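Local coordinates for beta-lactamase (Burkholderia cenocepacia, PDB 5E2G), which probably hydrolyses beta-lactams to substituted beta-amino acids, as a member of the class C beta-lactamase family related to the D-alanine carboxypeptidases, at residues I28-V31 / P36-F39; K65-T70 / Q174-A179; A75-E80 / L246-E251; L229-Q234 / G238-A243; Y323-P328 / I332-L337. All coordinates share one frame; numbering follows the deposited sequence.

How the contacts relate
Contacts 1 and 5 are antiparallel hairpins of one large sheet: their centres lie about 9 Å apart, and strands 25-32 and 332-338 are neighbours, joined by probable backbone hydrogen bonds between Gly29 and Val335 and between Val31 and Gly333. Contact 4 holds the end of helix 226-235, which packs on both hairpins and, through Phe232, on contact 2. Contacts 2 and 3 share helix 64-77, with centres about 11 Å apart, and their segments alternate along the chain; contact 4 is nested inside the loop that contact 3 closes. Strands from early and late in the chain thus lie side by side in the sheet, and helices from between them pack beside it, as in class C beta-lactamases.

Contact 1 of 5, residues I28-V31 / P36-F39; sequences IGIV and PYVF
Ile30 and Phe39 meet diagonally between the two strands: Ile30 CG1 comes to the ring edge, near its plane, 4.3 Å from Phe39 CE2. The ring gets there because Phe39 CG stands anti to its own carbonyl carbon (chi1 -54°), which swings the phenyl group along the sheet to Ile30. Ile30 O lies at the edge of the Tyr37 ring, near its plane, 3.7 Å from Tyr37 CD2. Ile28 CG1 lies 3.7 Å from Phe39 O. On the other face, Val38 CG1 sits 3.7 Å from Ile28 O.

The backbone evidence for an antiparallel hairpin is two hydrogen-bonded pairs, Ile28 with Phe39 and Ile30 with Tyr37, each closed by two N-H to O bonds. Tyr37 N to Ile30 O, at 2.7 Å, is the most bent of the four, with 133° at the hydrogen.

Strand 35-42 is an outermost strand within the chain, and strand 25-32 continues the sheet toward strand 332-338. Helix 3-21 covers the face of Ile28, Tyr37 and Phe39, while helix 226-235 packs on the face of Val31, Pro36 and Val38.

Contact 2 of 5, residues K65-T70 / Q174-A179; sequences KTLTAT and QRLFPA
Leu67 and Leu176 mark the nearest backbone approach, their CA atoms 8.0 Å apart, where the axes of helical segments 65-70 and 174-179 cross at 108° with a closest separation of 10.9 Å; the second has a wider pi-type turn at 174-176 and a kink at Pro178. With the axes this far apart and steeply crossed, the four touching residues, all buried, meet mainly through side chains. Leu176 does most of the touching. With CG anti to its backbone N (chi1 -179°), it projects both methyls at the other helix: CD2 lies 3.3 Å from Leu67 O and also packs on Leu67 CB, while CD1 meets Thr70 CG2 at 3.8 Å. Leu67 also reaches Phe177, whose CE1 lies 4.1 Å from Leu67 CD1, the methyl approaching the ring obliquely.

While Thr70 CG2 faces Leu176, Thr70 OG1 bonds to Thr66 O at 2.9 Å. Thr70 N reaches the same carbonyl from the opposite face of its plane, so two donors grip that oxygen.

What is probably the SxxK motif of serine beta-lactamases, Ser62 and Lys65, spans the start of helix 64-77; Lys65 NZ has weak hydrogen bonds to Ser62 OG and Asn150 OD1. The leucine packing lies on that motif's helix.

Contact 3 of 5, residues A75-E80 / L246-E251; sequences AQEGGE and LQRAIE
Glu77 meets Ala249 through the hydrocarbon part of its side chain and Arg248 through its carboxylate, and the two halves differ in tightness. The close half is apolar: Glu77 CG rests 3.8 Å from Ala249 CA and 4.0 Å from Ala249 CB, at the point where the two backbones come nearest, with CA atoms of Glu77 and Ala249 6.2 Å apart.

The loose half is ionic. A bend at the second torsion of Glu77 (chi2 -55°) brings the carboxylate across to Arg248, whose own chain bends at chi3. Glu77 OE2 lies in the guanidinium plane at its edge, facing NE, but the salt bridge is weak: Arg248 NE to Glu77 OE2 measures 3.5 Å, although the N-H points at it fairly straight (159°). The two flat groups are turned 63° apart, so they do not form a coplanar pair. Arg248 is exposed, and Glu77 OE1 has a second, long and weak ion pair with Arg252.

Just beyond Glu77, helix 64-77 ends in a Schellman motif with Gly79 as the C-prime residue. Ser73 OG also bonds to Ala249 O, tying the same helices together, while Leu246 packs on Leu176 and Ala179 of helix 168-180.

Contact 4 of 5, residues L229-Q234 / G238-A243; sequences LLRFVQ and GMIHTA
Ile240 reaches back to Arg231 and Gln234 because its CG1 occupies the crowded position between backbone N and carbonyl carbon (chi1 57°), which brings CD1 to Arg231 and leaves CG2 against Gln234. Arg231 has CG anti to its backbone N and runs extended to NE. The fold element is the C-terminal end of helix 226-235, closed by a Schellman motif: Gly238, with a positive phi of 75°, is the C-prime residue, and Met239 N bonds to Gln234 O at 3.1 Å. That donor sits above the carbonyl plane, 42° out of it, so the bond does not follow a lone pair. The motif's second bond joins Gly238 N to Ala235 O.

The reversal of the chain folds Ile240 over the last turn. Its CD1 packs 3.6 Å from Arg231 CG and lies over one face of the guanidinium, offset toward the rim. CG2 meets Gln234 CB at 3.8 Å, the two side chains crossing at about a right angle. Met239 leaves CB near Gln234 O, while the rest of this selenomethionine chain is extended and touches Arg331.

A water lies in the plane at the guanidinium edge, but its 2.5 Å separation from Arg231 NH2 is too short to be trusted and its bond to Ile240 O is weak, which makes a bridge doubtful. The firm polar partner of Arg231 lies outside the two segments: the isoleucine methyl covers one face of the guanidinium, and a hydrogen bond from Arg231 NE to Ile180 O fixes that end.

Contact 5 of 5, residues Y323-P328 / I332-L337; sequences YVAFVP and IGIVML
An antiparallel beta hairpin brings Tyr323 beside Met336 and Phe326 beside Gly333, on neighbouring strands of the large sheet. Three hydrogen-bonded pairs, Tyr323 with Met336, Ala325 with Ile334 and Val327 with Ile332, are evidenced by five N-H to O bonds. Met336 N to Tyr323 O is the shortest at 2.8 Å, and the segment axes run 178° apart.

On the face of Tyr323, Ala325, Ile334 and Met336, the last is a selenomethionine whose chain bends at chi3, placing SE at the edge of the Tyr323 ring, 4.3 Å from CD2. Ile334 CG2 lies 4.2 Å from Ala325 CB. The sheet is the central one of the class C beta-lactamase fold, with helix 344-357 on this face and helix 226-235 on the other. Strand 321-327 also bonds to strand 309-316, where Lys313 is probably part of the K(T/S)G-type motif.

The backbones pinch where Gly333 CA lies 3.9 Å from Phe326 CA. Phe326 holds CG between its backbone N and carbonyl carbon (chi1 58°), which sends the ring off to Trp269, edge-to-face, while Phe326 CB stays 3.4 Å from Ile332 O. The Tyr323 hydroxyl bonds to Asn312 ND2 and Trp310 NE1.

Contact 1 of 5, residues I28-V31 / P36-F39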
# COMPACT_ATOMS: atom_id res chain seq x y z
N ILE A 28 -2.60 -12.01 10.79
CA ILE A 28 -1.24 -12.16 10.28
C ILE A 28 -1.27 -13.16 9.13
O ILE A 28 -1.72 -14.29 9.31
CB ILE A 28 -0.26 -12.63 11.36
CG1 ILE A 28 -0.51 -11.90 12.69
CG2 ILE A 28 1.17 -12.50 10.87
CD1 ILE A 28 -0.24 -10.42 12.67
N GLY A 29 -0.78 -12.75 7.97
CA GLY A 29 -0.62 -13.63 6.83
C GLY A 29 0.85 -13.91 6.60
O GLY A 29 1.68 -13.00 6.66
N ILE A 30 1.18 -15.18 6.36
CA ILE A 30 2.55 -15.63 6.13
C ILE A 30 2.59 -16.48 4.87
O ILE A 30 1.79 -17.40 4.70
CB ILE A 30 3.09 -16.45 7.32
CG1 ILE A 30 3.30 -15.57 8.56
CG2 ILE A 30 4.38 -17.17 6.94
CD1 ILE A 30 4.36 -14.54 8.41
N VAL A 31 3.53 -16.17 3.98
CA VAL A 31 3.93 -17.06 2.90
C VAL A 31 5.26 -17.68 3.31
O VAL A 31 6.26 -16.98 3.49
CB VAL A 31 4.08 -16.32 1.56
CG1 VAL A 31 4.66 -17.23 0.51
CG2 VAL A 31 2.75 -15.78 1.10
N PRO A 36 0.74 -20.27 1.89
CA PRO A 36 0.10 -19.23 2.70
C PRO A 36 -0.45 -19.76 4.01
O PRO A 36 -0.87 -20.91 4.12
CB PRO A 36 -1.02 -18.74 1.79
CG PRO A 36 -1.37 -19.93 0.99
CD PRO A 36 -0.09 -20.67 0.74
N TYR A 37 -0.45 -18.88 5.02
CA TYR A 37 -1.04 -19.15 6.33
C TYR A 37 -1.61 -17.85 6.86
O TYR A 37 -1.03 -16.79 6.66
CB TYR A 37 -0.01 -19.67 7.35
CG TYR A 37 0.74 -20.92 6.93
CD1 TYR A 37 0.30 -22.17 7.32
CD2 TYR A 37 1.89 -20.83 6.15
CE1 TYR A 37 0.98 -23.31 6.95
CE2 TYR A 37 2.57 -21.96 5.78
CZ TYR A 37 2.12 -23.20 6.18
OH TYR A 37 2.80 -24.33 5.80
N VAL A 38 -2.74 -17.93 7.55
CA VAL A 38 -3.31 -16.77 8.21
C VAL A 38 -3.57 -17.13 9.67
O VAL A 38 -4.19 -18.15 9.95
CB VAL A 38 -4.60 -16.27 7.53
CG1 VAL A 38 -5.21 -15.13 8.34
CG2 VAL A 38 -4.29 -15.81 6.12
N PHE A 39 -3.09 -16.28 10.57
CA PHE A 39 -3.21 -16.48 12.01
C PHE A 39 -3.96 -15.30 12.61
O PHE A 39 -3.49 -14.16 12.52
CB PHE A 39 -1.83 -16.63 12.65
CG PHE A 39 -0.98 -17.70 12.02
CD1 PHE A 39 -1.34 -19.03 12.13
CD2 PHE A 39 0.15 -17.37 11.31
CE1 PHE A 39 -0.58 -20.02 11.56
CE2 PHE A 39 0.92 -18.35 10.73
CZ PHE A 39 0.56 -19.68 10.85

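Contact 2 of 5, residues K65-T70 / Q174-A179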
# COMPACT_ATOMS: atom_id res chain seq x y z
N LYS A 65 -2.47 2.23 -1.86
CA LYS A 65 -1.76 2.78 -3.01
C LYS A 65 -0.96 1.73 -3.78
O LYS A 65 -0.64 1.95 -4.95
CB LYS A 65 -0.83 3.89 -2.54
CG LYS A 65 -1.47 4.88 -1.58
CD LYS A 65 -0.40 5.73 -0.88
CE LYS A 65 -1.02 6.84 -0.02
NZ LYS A 65 0.01 7.72 0.60
N THR A 66 -0.62 0.59 -3.16
CA THR A 66 0.05 -0.45 -3.93
C THR A 66 -0.90 -1.06 -4.96
O THR A 66 -0.46 -1.45 -6.04
CB THR A 66 0.63 -1.54 -3.02
OG1 THR A 66 -0.41 -2.21 -2.30
CG2 THR A 66 1.63 -0.95 -2.03
N LEU A 67 -2.20 -1.12 -4.64
CA LEU A 67 -3.16 -1.67 -5.60
C LEU A 67 -3.46 -0.66 -6.70
O LEU A 67 -3.58 -1.04 -7.87
CB LEU A 67 -4.43 -2.09 -4.88
CG LEU A 67 -4.20 -3.29 -3.95
CD1 LEU A 67 -5.14 -3.26 -2.75
CD2 LEU A 67 -4.34 -4.59 -4.72
N THR A 68 -3.57 0.61 -6.33
CA THR A 68 -3.69 1.67 -7.32
C THR A 68 -2.50 1.66 -8.28
O THR A 68 -2.67 1.76 -9.50
CB THR A 68 -3.80 3.02 -6.62
OG1 THR A 68 -4.92 3.00 -5.73
CG2 THR A 68 -3.99 4.13 -7.63
N ALA A 69 -1.28 1.54 -7.74
CA ALA A 69 -0.10 1.47 -8.60
C ALA A 69 -0.17 0.28 -9.55
O ALA A 69 0.23 0.38 -10.71
CB ALA A 69 1.16 1.37 -7.74
N THR A 70 -0.69 -0.86 -9.08
CA THR A 70 -0.81 -2.02 -9.94
C THR A 70 -1.78 -1.75 -11.09
O THR A 70 -1.52 -2.14 -12.23
CB THR A 70 -1.27 -3.22 -9.13
OG1 THR A 70 -0.33 -3.46 -8.07
CG2 THR A 70 -1.37 -4.47 -10.00
N GLN A 174 -14.23 -4.64 -10.04
CA GLN A 174 -14.66 -5.50 -11.15
C GLN A 174 -13.51 -5.92 -12.05
O GLN A 174 -13.72 -6.72 -12.96
CB GLN A 174 -15.73 -4.80 -11.99
CG GLN A 174 -16.90 -4.24 -11.19
CD GLN A 174 -17.61 -5.30 -10.37
OE1 GLN A 174 -17.70 -6.46 -10.77
NE2 GLN A 174 -18.11 -4.90 -9.21
N ARG A 175 -12.30 -5.39 -11.83
CA ARG A 175 -11.16 -5.68 -12.68
C ARG A 175 -10.01 -6.20 -11.85
O ARG A 175 -9.68 -7.38 -11.92
CB ARG A 175 -10.75 -4.43 -13.46
CG ARG A 175 -10.02 -4.67 -14.76
CD ARG A 175 -9.46 -3.36 -15.40
NE ARG A 175 -8.33 -3.58 -16.31
CZ ARG A 175 -8.42 -4.13 -17.52
NH1 ARG A 175 -9.59 -4.53 -17.99
NH2 ARG A 175 -7.32 -4.28 -18.25
N LEU A 176 -9.38 -5.33 -11.05
CA LEU A 176 -8.14 -5.70 -10.39
C LEU A 176 -8.35 -6.81 -9.36
O LEU A 176 -7.70 -7.86 -9.42
CB LEU A 176 -7.49 -4.48 -9.73
CG LEU A 176 -6.16 -4.78 -9.04
CD1 LEU A 176 -5.13 -5.23 -10.05
CD2 LEU A 176 -5.63 -3.60 -8.24
N PHE A 177 -9.24 -6.58 -8.38
CA PHE A 177 -9.42 -7.52 -7.28
C PHE A 177 -9.80 -8.91 -7.75
O PHE A 177 -9.14 -9.88 -7.34
CB PHE A 177 -10.46 -6.99 -6.29
CG PHE A 177 -10.11 -5.66 -5.66
CD1 PHE A 177 -8.80 -5.18 -5.65
CD2 PHE A 177 -11.10 -4.90 -5.05
CE1 PHE A 177 -8.50 -3.98 -5.06
CE2 PHE A 177 -10.80 -3.69 -4.46
CZ PHE A 177 -9.50 -3.23 -4.46
N PRO A 178 -10.82 -9.10 -8.61
CA PRO A 178 -11.11 -10.47 -9.07
C PRO A 178 -10.00 -11.08 -9.90
O PRO A 178 -9.89 -12.31 -9.95
CB PRO A 178 -12.39 -10.30 -9.90
CG PRO A 178 -12.44 -8.87 -10.26
CD PRO A 178 -11.81 -8.14 -9.12
N ALA A 179 -9.16 -10.28 -10.55
CA ALA A 179 -8.08 -10.85 -11.34
C ALA A 179 -6.96 -11.39 -10.47
O ALA A 179 -6.17 -12.22 -10.95
CB ALA A 179 -7.53 -9.83 -12.30

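Contact 3 of 5, residues A75-E80 / L246-E251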
# COMPACT_ATOMS: atom_id res chain seq x y z
N ALA A 75 -2.73 -0.48 -16.91
CA ALA A 75 -3.04 0.46 -17.98
C ALA A 75 -1.81 0.72 -18.85
O ALA A 75 -1.90 0.71 -20.09
CB ALA A 75 -3.57 1.76 -17.40
N GLN A 76 -0.66 0.95 -18.23
CA GLN A 76 0.56 1.17 -19.00
C GLN A 76 0.86 -0.04 -19.87
O GLN A 76 1.23 0.11 -21.04
CB GLN A 76 1.72 1.47 -18.04
CG GLN A 76 2.93 2.12 -18.69
CD GLN A 76 3.86 1.11 -19.33
OE1 GLN A 76 3.93 -0.04 -18.89
NE2 GLN A 76 4.57 1.52 -20.37
N GLU A 77 0.67 -1.25 -19.32
CA GLU A 77 0.96 -2.47 -20.07
C GLU A 77 0.04 -2.62 -21.27
O GLU A 77 0.43 -3.21 -22.28
CB GLU A 77 0.84 -3.70 -19.17
CG GLU A 77 2.05 -3.98 -18.29
CD GLU A 77 3.35 -4.11 -19.08
OE1 GLU A 77 4.23 -3.24 -18.90
OE2 GLU A 77 3.48 -5.06 -19.88
N GLY A 78 -1.18 -2.12 -21.17
CA GLY A 78 -2.09 -2.18 -22.29
C GLY A 78 -2.05 -0.99 -23.22
O GLY A 78 -2.91 -0.86 -24.09
N GLY A 79 -1.07 -0.11 -23.05
CA GLY A 79 -0.95 1.05 -23.90
C GLY A 79 -1.97 2.14 -23.64
O GLY A 79 -2.06 3.08 -24.44
N GLU A 80 -2.74 2.04 -22.56
CA GLU A 80 -3.76 3.05 -22.31
C GLU A 80 -3.18 4.30 -21.68
O GLU A 80 -3.82 5.35 -21.74
CB GLU A 80 -4.86 2.45 -21.44
CG GLU A 80 -5.26 1.08 -21.94
CD GLU A 80 -6.47 0.54 -21.25
OE1 GLU A 80 -7.53 1.20 -21.31
OE2 GLU A 80 -6.37 -0.55 -20.64
N LEU A 246 -1.49 -8.77 -16.42
CA LEU A 246 -1.44 -8.34 -15.03
C LEU A 246 -0.15 -8.79 -14.35
O LEU A 246 0.41 -8.05 -13.54
CB LEU A 246 -2.65 -8.85 -14.26
CG LEU A 246 -2.64 -8.45 -12.78
CD1 LEU A 246 -2.50 -6.95 -12.60
CD2 LEU A 246 -3.85 -8.96 -12.04
N GLN A 247 0.34 -9.99 -14.68
CA GLN A 247 1.57 -10.46 -14.03
C GLN A 247 2.74 -9.54 -14.36
O GLN A 247 3.49 -9.15 -13.46
CB GLN A 247 1.89 -11.88 -14.46
CG GLN A 247 3.08 -12.45 -13.69
CD GLN A 247 2.76 -12.69 -12.22
OE1 GLN A 247 2.24 -13.75 -11.86
NE2 GLN A 247 3.06 -11.72 -11.37
N ARG A 248 2.92 -9.21 -15.65
CA ARG A 248 3.92 -8.22 -16.03
C ARG A 248 3.67 -6.89 -15.33
O ARG A 248 4.60 -6.27 -14.79
CB ARG A 248 3.92 -8.02 -17.54
CG ARG A 248 4.26 -9.27 -18.33
CD ARG A 248 4.53 -8.98 -19.80
NE ARG A 248 3.35 -8.48 -20.52
CZ ARG A 248 2.51 -9.24 -21.22
NH1 ARG A 248 2.72 -10.55 -21.31
NH2 ARG A 248 1.47 -8.69 -21.83
N ALA A 249 2.40 -6.44 -15.30
CA ALA A 249 2.07 -5.19 -14.64
C ALA A 249 2.49 -5.21 -13.18
O ALA A 249 3.06 -4.23 -12.68
CB ALA A 249 0.57 -4.92 -14.75
N ILE A 250 2.24 -6.32 -12.49
CA ILE A 250 2.58 -6.42 -11.08
C ILE A 250 4.09 -6.35 -10.88
O ILE A 250 4.59 -5.62 -10.01
CB ILE A 250 2.00 -7.70 -10.47
CG1 ILE A 250 0.49 -7.58 -10.30
CG2 ILE A 250 2.65 -8.00 -9.13
CD1 ILE A 250 -0.18 -8.88 -9.92
N GLU A 251 4.84 -7.10 -11.69
CA GLU A 251 6.29 -7.09 -11.51
C GLU A 251 6.87 -5.70 -11.77
O GLU A 251 7.78 -5.25 -11.06
CB GLU A 251 6.96 -8.13 -12.41
CG GLU A 251 8.41 -8.38 -12.00
CD GLU A 251 9.13 -9.41 -12.87
OE1 GLU A 251 8.57 -9.82 -13.91
OE2 GLU A 251 10.25 -9.80 -12.50

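Contact 4 of 5, residues L229-Q234 / G238-A243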
# COMPACT_ATOMS: atom_id res chain seq x y z
N LEU A 229 -4.97 -9.82 1.20
CA LEU A 229 -3.70 -9.09 1.09
C LEU A 229 -2.54 -10.06 0.91
O LEU A 229 -1.60 -9.79 0.16
CB LEU A 229 -3.50 -8.22 2.33
CG LEU A 229 -2.61 -7.00 2.15
CD1 LEU A 229 -3.00 -6.28 0.87
CD2 LEU A 229 -2.73 -6.07 3.33
N LEU A 230 -2.61 -11.21 1.58
CA LEU A 230 -1.58 -12.23 1.40
C LEU A 230 -1.55 -12.73 -0.04
O LEU A 230 -0.48 -12.95 -0.61
CB LEU A 230 -1.82 -13.39 2.37
CG LEU A 230 -0.66 -14.37 2.51
CD1 LEU A 230 0.61 -13.62 2.93
CD2 LEU A 230 -1.02 -15.46 3.50
N ARG A 231 -2.73 -12.94 -0.63
CA ARG A 231 -2.78 -13.43 -2.01
C ARG A 231 -2.15 -12.42 -2.96
O ARG A 231 -1.47 -12.79 -3.92
CB ARG A 231 -4.22 -13.74 -2.39
CG ARG A 231 -4.35 -14.51 -3.68
CD ARG A 231 -5.75 -15.08 -3.86
NE ARG A 231 -5.86 -15.81 -5.12
CZ ARG A 231 -5.44 -17.06 -5.30
NH1 ARG A 231 -4.91 -17.73 -4.29
NH2 ARG A 231 -5.56 -17.65 -6.48
N PHE A 232 -2.34 -11.13 -2.69
CA PHE A 232 -1.66 -10.08 -3.45
C PHE A 232 -0.14 -10.19 -3.32
O PHE A 232 0.58 -10.10 -4.31
CB PHE A 232 -2.17 -8.72 -2.97
CG PHE A 232 -1.67 -7.54 -3.76
CD1 PHE A 232 -1.69 -7.54 -5.14
CD2 PHE A 232 -1.22 -6.41 -3.11
CE1 PHE A 232 -1.24 -6.43 -5.87
CE2 PHE A 232 -0.77 -5.29 -3.82
CZ PHE A 232 -0.79 -5.31 -5.20
N VAL A 233 0.35 -10.41 -2.10
CA VAL A 233 1.78 -10.62 -1.88
C VAL A 233 2.28 -11.82 -2.69
O VAL A 233 3.35 -11.76 -3.31
CB VAL A 233 2.07 -10.80 -0.37
CG1 VAL A 233 3.49 -11.31 -0.13
CG2 VAL A 233 1.83 -9.48 0.36
N GLN A 234 1.50 -12.90 -2.72
CA GLN A 234 1.88 -14.04 -3.55
C GLN A 234 1.95 -13.65 -5.01
O GLN A 234 2.89 -14.03 -5.72
CB GLN A 234 0.89 -15.19 -3.37
CG GLN A 234 0.84 -15.80 -1.99
CD GLN A 234 -0.14 -16.96 -1.92
OE1 GLN A 234 -1.30 -16.78 -1.55
NE2 GLN A 234 0.32 -18.15 -2.29
N GLY A 238 4.78 -13.80 -8.15
CA GLY A 238 4.49 -14.59 -9.33
C GLY A 238 3.97 -15.99 -9.07
O GLY A 238 4.14 -16.87 -9.92
N MSE A 239 3.30 -16.21 -7.95
CA MSE A 239 2.99 -17.56 -7.51
C MSE A 239 1.60 -18.08 -7.81
O MSE A 239 1.35 -19.26 -7.61
CB MSE A 239 3.19 -17.67 -6.00
CG MSE A 239 4.60 -17.50 -5.56
SE MSE A 239 4.71 -17.20 -3.64
CE MSE A 239 6.62 -17.36 -3.49
N ILE A 240 0.67 -17.23 -8.27
CA ILE A 240 -0.71 -17.71 -8.30
C ILE A 240 -1.38 -17.63 -9.66
O ILE A 240 -2.60 -17.47 -9.74
CB ILE A 240 -1.55 -16.98 -7.24
CG1 ILE A 240 -1.50 -15.47 -7.47
CG2 ILE A 240 -1.12 -17.34 -5.83
CD1 ILE A 240 -2.63 -14.78 -6.80
N HIS A 241 -0.61 -17.78 -10.74
CA HIS A 241 -1.19 -17.92 -12.08
C HIS A 241 -2.07 -16.72 -12.46
O HIS A 241 -3.19 -16.88 -12.93
CB HIS A 241 -2.01 -19.21 -12.22
CG HIS A 241 -1.32 -20.44 -11.73
ND1 HIS A 241 -2.01 -21.55 -11.31
CD2 HIS A 241 -0.01 -20.74 -11.60
CE1 HIS A 241 -1.16 -22.49 -10.94
NE2 HIS A 241 0.07 -22.02 -11.11
N THR A 242 -1.56 -15.52 -12.22
CA THR A 242 -2.26 -14.37 -12.77
C THR A 242 -2.04 -14.32 -14.28
O THR A 242 -1.03 -14.81 -14.80
CB THR A 242 -1.78 -13.07 -12.12
OG1 THR A 242 -0.57 -12.64 -12.74
CG2 THR A 242 -1.54 -13.28 -10.63
N ALA A 243 -3.01 -13.74 -14.98
CA ALA A 243 -2.93 -13.60 -16.43
C ALA A 243 -1.67 -12.82 -16.81
O ALA A 243 -1.15 -12.04 -16.02
CB ALA A 243 -4.18 -12.91 -16.96
O HOH W 1 -4.56 -19.43 -7.93

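Contact 5 of 5, residues Y323-P328 / I332-L337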
# COMPACT_ATOMS: atom_id res chain seq x y z
N TYR A 323 1.21 -3.48 7.77
CA TYR A 323 2.56 -3.61 7.23
C TYR A 323 2.60 -4.79 6.29
O TYR A 323 2.01 -5.84 6.57
CB TYR A 323 3.61 -3.79 8.34
CG TYR A 323 5.04 -3.78 7.84
CD1 TYR A 323 5.55 -2.66 7.18
CD2 TYR A 323 5.87 -4.87 8.02
CE1 TYR A 323 6.87 -2.64 6.72
CE2 TYR A 323 7.19 -4.85 7.57
CZ TYR A 323 7.68 -3.73 6.92
OH TYR A 323 8.97 -3.72 6.47
N VAL A 324 3.32 -4.63 5.19
CA VAL A 324 3.49 -5.66 4.17
C VAL A 324 4.95 -5.72 3.78
O VAL A 324 5.54 -4.68 3.47
CB VAL A 324 2.64 -5.36 2.92
CG1 VAL A 324 2.93 -6.38 1.85
CG2 VAL A 324 1.15 -5.31 3.28
N ALA A 325 5.54 -6.91 3.77
CA ALA A 325 6.94 -7.04 3.37
C ALA A 325 7.17 -8.42 2.77
O ALA A 325 6.65 -9.41 3.29
CB ALA A 325 7.90 -6.81 4.54
N PHE A 326 7.97 -8.49 1.71
CA PHE A 326 8.22 -9.79 1.09
C PHE A 326 9.55 -9.76 0.35
O PHE A 326 10.10 -8.69 0.06
CB PHE A 326 7.06 -10.20 0.17
CG PHE A 326 6.78 -9.23 -0.93
CD1 PHE A 326 6.04 -8.08 -0.69
CD2 PHE A 326 7.26 -9.46 -2.21
CE1 PHE A 326 5.78 -7.18 -1.71
CE2 PHE A 326 7.00 -8.56 -3.23
CZ PHE A 326 6.26 -7.43 -2.98
N VAL A 327 10.07 -10.95 0.07
CA VAL A 327 11.36 -11.12 -0.59
C VAL A 327 11.16 -12.10 -1.74
O VAL A 327 11.18 -13.31 -1.53
CB VAL A 327 12.44 -11.64 0.38
CG1 VAL A 327 13.77 -11.77 -0.33
CG2 VAL A 327 12.60 -10.72 1.58
N PRO A 328 10.96 -11.62 -2.97
CA PRO A 328 10.65 -12.54 -4.08
C PRO A 328 11.64 -13.68 -4.25
O PRO A 328 11.23 -14.83 -4.49
CB PRO A 328 10.63 -11.61 -5.30
CG PRO A 328 10.24 -10.28 -4.75
CD PRO A 328 10.88 -10.20 -3.39
N ILE A 332 9.12 -15.73 0.47
CA ILE A 332 8.51 -15.53 1.78
C ILE A 332 7.89 -14.13 1.85
O ILE A 332 8.24 -13.23 1.08
CB ILE A 332 9.54 -15.74 2.91
CG1 ILE A 332 10.71 -14.76 2.77
CG2 ILE A 332 10.04 -17.18 2.91
CD1 ILE A 332 11.86 -15.05 3.70
N GLY A 333 6.94 -13.96 2.76
CA GLY A 333 6.33 -12.65 2.96
C GLY A 333 5.43 -12.64 4.18
O GLY A 333 5.02 -13.68 4.68
N ILE A 334 5.12 -11.42 4.64
CA ILE A 334 4.27 -11.21 5.81
C ILE A 334 3.27 -10.10 5.53
O ILE A 334 3.58 -9.13 4.82
CB ILE A 334 5.10 -10.89 7.08
CG1 ILE A 334 4.20 -10.84 8.32
CG2 ILE A 334 5.80 -9.56 6.94
CD1 ILE A 334 4.96 -10.81 9.64
N VAL A 335 2.07 -10.25 6.09
CA VAL A 335 1.04 -9.23 6.12
C VAL A 335 0.61 -9.04 7.57
O VAL A 335 0.32 -10.03 8.25
CB VAL A 335 -0.16 -9.63 5.23
CG1 VAL A 335 -1.35 -8.73 5.47
CG2 VAL A 335 0.24 -9.62 3.78
N MSE A 336 0.61 -7.81 8.05
CA MSE A 336 0.18 -7.55 9.42
C MSE A 336 -0.94 -6.54 9.45
O MSE A 336 -0.76 -5.41 9.02
CB MSE A 336 1.35 -7.06 10.26
CG MSE A 336 2.54 -8.00 10.30
SE MSE A 336 4.13 -7.19 11.13
CE MSE A 336 3.30 -6.44 12.72
N LEU A 337 -2.10 -6.93 9.97
CA LEU A 337 -3.25 -6.04 10.06
C LEU A 337 -3.68 -5.95 11.51
O LEU A 337 -3.86 -6.97 12.17
CB LEU A 337 -4.42 -6.54 9.20
CG LEU A 337 -4.09 -7.11 7.83
CD1 LEU A 337 -5.36 -7.54 7.14
CD2 LEU A 337 -3.39 -6.08 7.00